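Local coordinates for protein prolyl-ACP dehydrogenase (Oscillatoria sp., PDB 4IRN) that probably oxidises the prolyl group carried on an acyl carrier protein, using FAD, in the biosynthesis of the cyanotoxin anatoxin-a, at residues R293-S298 / N320-M325. Numbering follows the deposited sequence.
Sequences RLLEQS and NKLVEM
The CD1 methyl of L295 overlaps CB of M325 at 3.8 Å, the two side chains running past one another head to tail, while the terminal methyl CE of M325 reaches the other helix. M325 runs extended to its sulfur and then bends (chi3 91°), which sets CE 3.7 Å from the backbone O of L294 and 4.1 Å from L294 CB. In L295, chi1 of 174° sends CG away from the backbone N, and the turn at chi2 then carries CD1 to within 3.9 Å of L322 CD2. That same CD2 methyl also packs on CB of S298. The helices pair as antiparallel neighbours, their segment axes 10.3 Å apart at 158°, within the C-terminal helical domain of the acyl-CoA dehydrogenase fold; helix 350-375 adds C368 and A371 against L294 and S298, and a second subunit brings L416 onto L322. A hydroxyl would be costly in so apolar a seam, but S298 OG donates to L294 O at 2.7 Å, a carbonyl that also accepts the backbone N of S298 from the opposite face of its plane. The S298 side chain is about 10 Å from that of H305, which binds FAD.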
ATOM      1  N   ARG A 293      19.845   7.375  10.951  1.00 11.25           N
ATOM      2  CA  ARG A 293      21.159   7.021  10.402  1.00 10.30           C
ATOM      3  C   ARG A 293      21.054   6.516   8.961  1.00 13.08           C
ATOM      4  O   ARG A 293      21.814   6.982   8.110  1.00 12.22           O
ATOM      5  CB  ARG A 293      21.922   6.014  11.292  1.00  8.06           C
ATOM      6  CG  ARG A 293      23.344   5.701  10.769  1.00  3.24           C
ATOM      7  CD  ARG A 293      24.146   4.768  11.649  1.00  7.35           C
ATOM      8  NE  ARG A 293      23.610   3.412  11.654  1.00  3.00           N
ATOM      9  CZ  ARG A 293      23.005   2.850  12.693  1.00 16.06           C
ATOM     10  NH1 ARG A 293      22.865   3.520  13.829  1.00  7.11           N
ATOM     11  NH2 ARG A 293      22.539   1.613  12.607  1.00  3.00           N
ATOM     12  N   LEU A 294      20.109   5.609   8.690  1.00  9.27           N
ATOM     13  CA  LEU A 294      19.873   5.061   7.347  1.00  9.01           C
ATOM     14  C   LEU A 294      19.367   6.086   6.355  1.00 13.27           C
ATOM     15  O   LEU A 294      19.653   5.961   5.179  1.00 13.50           O
ATOM     16  CB  LEU A 294      18.933   3.846   7.367  1.00  8.95           C
ATOM     17  CG  LEU A 294      19.252   2.676   8.319  1.00 13.54           C
ATOM     18  CD1 LEU A 294      18.140   1.656   8.272  1.00 13.68           C
ATOM     19  CD2 LEU A 294      20.607   2.039   8.016  1.00 14.95           C
ATOM     20  N   LEU A 295      18.611   7.093   6.815  1.00 10.62           N
ATOM     21  CA  LEU A 295      18.121   8.167   5.946  1.00 11.44           C
ATOM     22  C   LEU A 295      19.292   9.010   5.450  1.00 19.07           C
ATOM     23  O   LEU A 295      19.407   9.219   4.238  1.00 19.79           O
ATOM     24  CB  LEU A 295      17.045   9.048   6.646  1.00 10.99           C
ATOM     25  CG  LEU A 295      16.534  10.316   5.910  1.00 14.09           C
ATOM     26  CD1 LEU A 295      15.979  10.001   4.511  1.00 13.99           C
ATOM     27  CD2 LEU A 295      15.486  11.014   6.734  1.00 13.04           C
ATOM     28  N   GLU A 296      20.169   9.465   6.379  1.00 16.41           N
ATOM     29  CA  GLU A 296      21.335  10.287   6.045  1.00 16.81           C
ATOM     30  C   GLU A 296      22.339   9.508   5.173  1.00 20.96           C
ATOM     31  O   GLU A 296      22.951  10.081   4.264  1.00 21.78           O
ATOM     32  CB  GLU A 296      22.030  10.854   7.298  1.00 18.49           C
ATOM     33  CG  GLU A 296      21.184  11.676   8.264  1.00 32.61           C
ATOM     34  CD  GLU A 296      21.893  12.176   9.516  1.00 53.89           C
ATOM     35  OE1 GLU A 296      23.051  11.773   9.765  1.00 36.16           O
ATOM     36  OE2 GLU A 296      21.251  12.917  10.293  1.00 49.13           O
ATOM     37  N   GLN A 297      22.489   8.206   5.445  1.00 16.53           N
ATOM     38  CA  GLN A 297      23.370   7.310   4.692  1.00 16.27           C
ATOM     39  C   GLN A 297      22.863   7.133   3.272  1.00 22.09           C
ATOM     40  O   GLN A 297      23.664   7.115   2.331  1.00 23.28           O
ATOM     41  CB  GLN A 297      23.476   5.952   5.378  1.00 17.35           C
ATOM     42  CG  GLN A 297      24.637   5.904   6.355  1.00 35.61           C
ATOM     43  CD  GLN A 297      24.791   4.592   7.077  1.00 53.17           C
ATOM     44  OE1 GLN A 297      24.199   3.566   6.718  1.00 45.62           O
ATOM     45  NE2 GLN A 297      25.587   4.611   8.134  1.00 46.66           N
ATOM     46  N   SER A 298      21.525   7.023   3.116  1.00 17.38           N
ATOM     47  CA  SER A 298      20.873   6.853   1.819  1.00 16.54           C
ATOM     48  C   SER A 298      20.872   8.145   1.000  1.00 19.56           C
ATOM     49  O   SER A 298      21.064   8.066  -0.221  1.00 20.04           O
ATOM     50  CB  SER A 298      19.469   6.287   1.978  1.00 19.44           C
ATOM     51  OG  SER A 298      19.490   5.019   2.613  1.00 24.85           O
ATOM     52  N   ASN A 320      11.847   9.645  -4.082  1.00 10.50           N
ATOM     53  CA  ASN A 320      10.597   9.401  -3.371  1.00 10.24           C
ATOM     54  C   ASN A 320      10.786   8.440  -2.224  1.00 13.67           C
ATOM     55  O   ASN A 320      10.110   8.581  -1.212  1.00 12.87           O
ATOM     56  CB  ASN A 320       9.481   8.932  -4.326  1.00  9.25           C
ATOM     57  CG  ASN A 320       8.103   9.012  -3.728  1.00 27.15           C
ATOM     58  OD1 ASN A 320       7.783   9.925  -2.976  1.00 22.31           O
ATOM     59  ND2 ASN A 320       7.254   8.065  -4.066  1.00 22.36           N
ATOM     60  N   LYS A 321      11.740   7.502  -2.356  1.00 10.75           N
ATOM     61  CA  LYS A 321      12.054   6.533  -1.293  1.00 10.78           C
ATOM     62  C   LYS A 321      12.620   7.259  -0.083  1.00 15.53           C
ATOM     63  O   LYS A 321      12.386   6.853   1.049  1.00 13.95           O
ATOM     64  CB  LYS A 321      13.044   5.467  -1.767  1.00 11.49           C
ATOM     65  CG  LYS A 321      12.474   4.524  -2.783  1.00  5.03           C
ATOM     66  CD  LYS A 321      13.579   3.815  -3.541  1.00 12.35           C
ATOM     67  CE  LYS A 321      13.082   2.710  -4.441  1.00 18.88           C
ATOM     68  NZ  LYS A 321      11.969   1.926  -3.858  1.00 28.77           N
ATOM     69  N   LEU A 322      13.343   8.355  -0.342  1.00 14.10           N
ATOM     70  CA  LEU A 322      13.907   9.196   0.703  1.00 15.05           C
ATOM     71  C   LEU A 322      12.873  10.144   1.311  1.00 19.43           C
ATOM     72  O   LEU A 322      12.924  10.407   2.497  1.00 19.53           O
ATOM     73  CB  LEU A 322      15.165   9.926   0.218  1.00 15.32           C
ATOM     74  CG  LEU A 322      16.276   8.968  -0.159  1.00 20.02           C
ATOM     75  CD1 LEU A 322      17.166   9.553  -1.186  1.00 20.31           C
ATOM     76  CD2 LEU A 322      17.023   8.508   1.059  1.00 21.84           C
ATOM     77  N   VAL A 323      11.885  10.583   0.524  1.00 15.05           N
ATOM     78  CA  VAL A 323      10.745  11.404   0.963  1.00 13.90           C
ATOM     79  C   VAL A 323       9.875  10.528   1.892  1.00 19.24           C
ATOM     80  O   VAL A 323       9.484  10.989   2.968  1.00 19.47           O
ATOM     81  CB  VAL A 323       9.954  11.998  -0.239  1.00 16.43           C
ATOM     82  CG1 VAL A 323       8.714  12.753   0.233  1.00 16.12           C
ATOM     83  CG2 VAL A 323      10.837  12.918  -1.085  1.00 15.74           C
ATOM     84  N   GLU A 324       9.659   9.243   1.519  1.00 16.14           N
ATOM     85  CA  GLU A 324       8.897   8.282   2.337  1.00 16.14           C
ATOM     86  C   GLU A 324       9.634   7.960   3.644  1.00 18.82           C
ATOM     87  O   GLU A 324       9.005   7.869   4.701  1.00 18.15           O
ATOM     88  CB  GLU A 324       8.577   6.994   1.558  1.00 17.58           C
ATOM     89  CG  GLU A 324       7.523   7.162   0.471  1.00 26.91           C
ATOM     90  CD  GLU A 324       6.111   7.508   0.911  1.00 48.93           C
ATOM     91  OE1 GLU A 324       5.713   7.125   2.035  1.00 42.81           O
ATOM     92  OE2 GLU A 324       5.383   8.132   0.106  1.00 45.80           O
ATOM     93  N   MET A 325      10.975   7.842   3.574  1.00 14.72           N
ATOM     94  CA  MET A 325      11.837   7.607   4.739  1.00 14.01           C
ATOM     95  C   MET A 325      11.743   8.788   5.709  1.00 14.85           C
ATOM     96  O   MET A 325      11.681   8.573   6.920  1.00 13.60           O
ATOM     97  CB  MET A 325      13.300   7.362   4.320  1.00 16.50           C
ATOM     98  CG  MET A 325      13.574   5.938   3.880  1.00 20.60           C
ATOM     99  SD  MET A 325      15.258   5.703   3.258  1.00 25.45           S
ATOM    100  CE  MET A 325      16.061   5.247   4.723  1.00 22.81           C
TER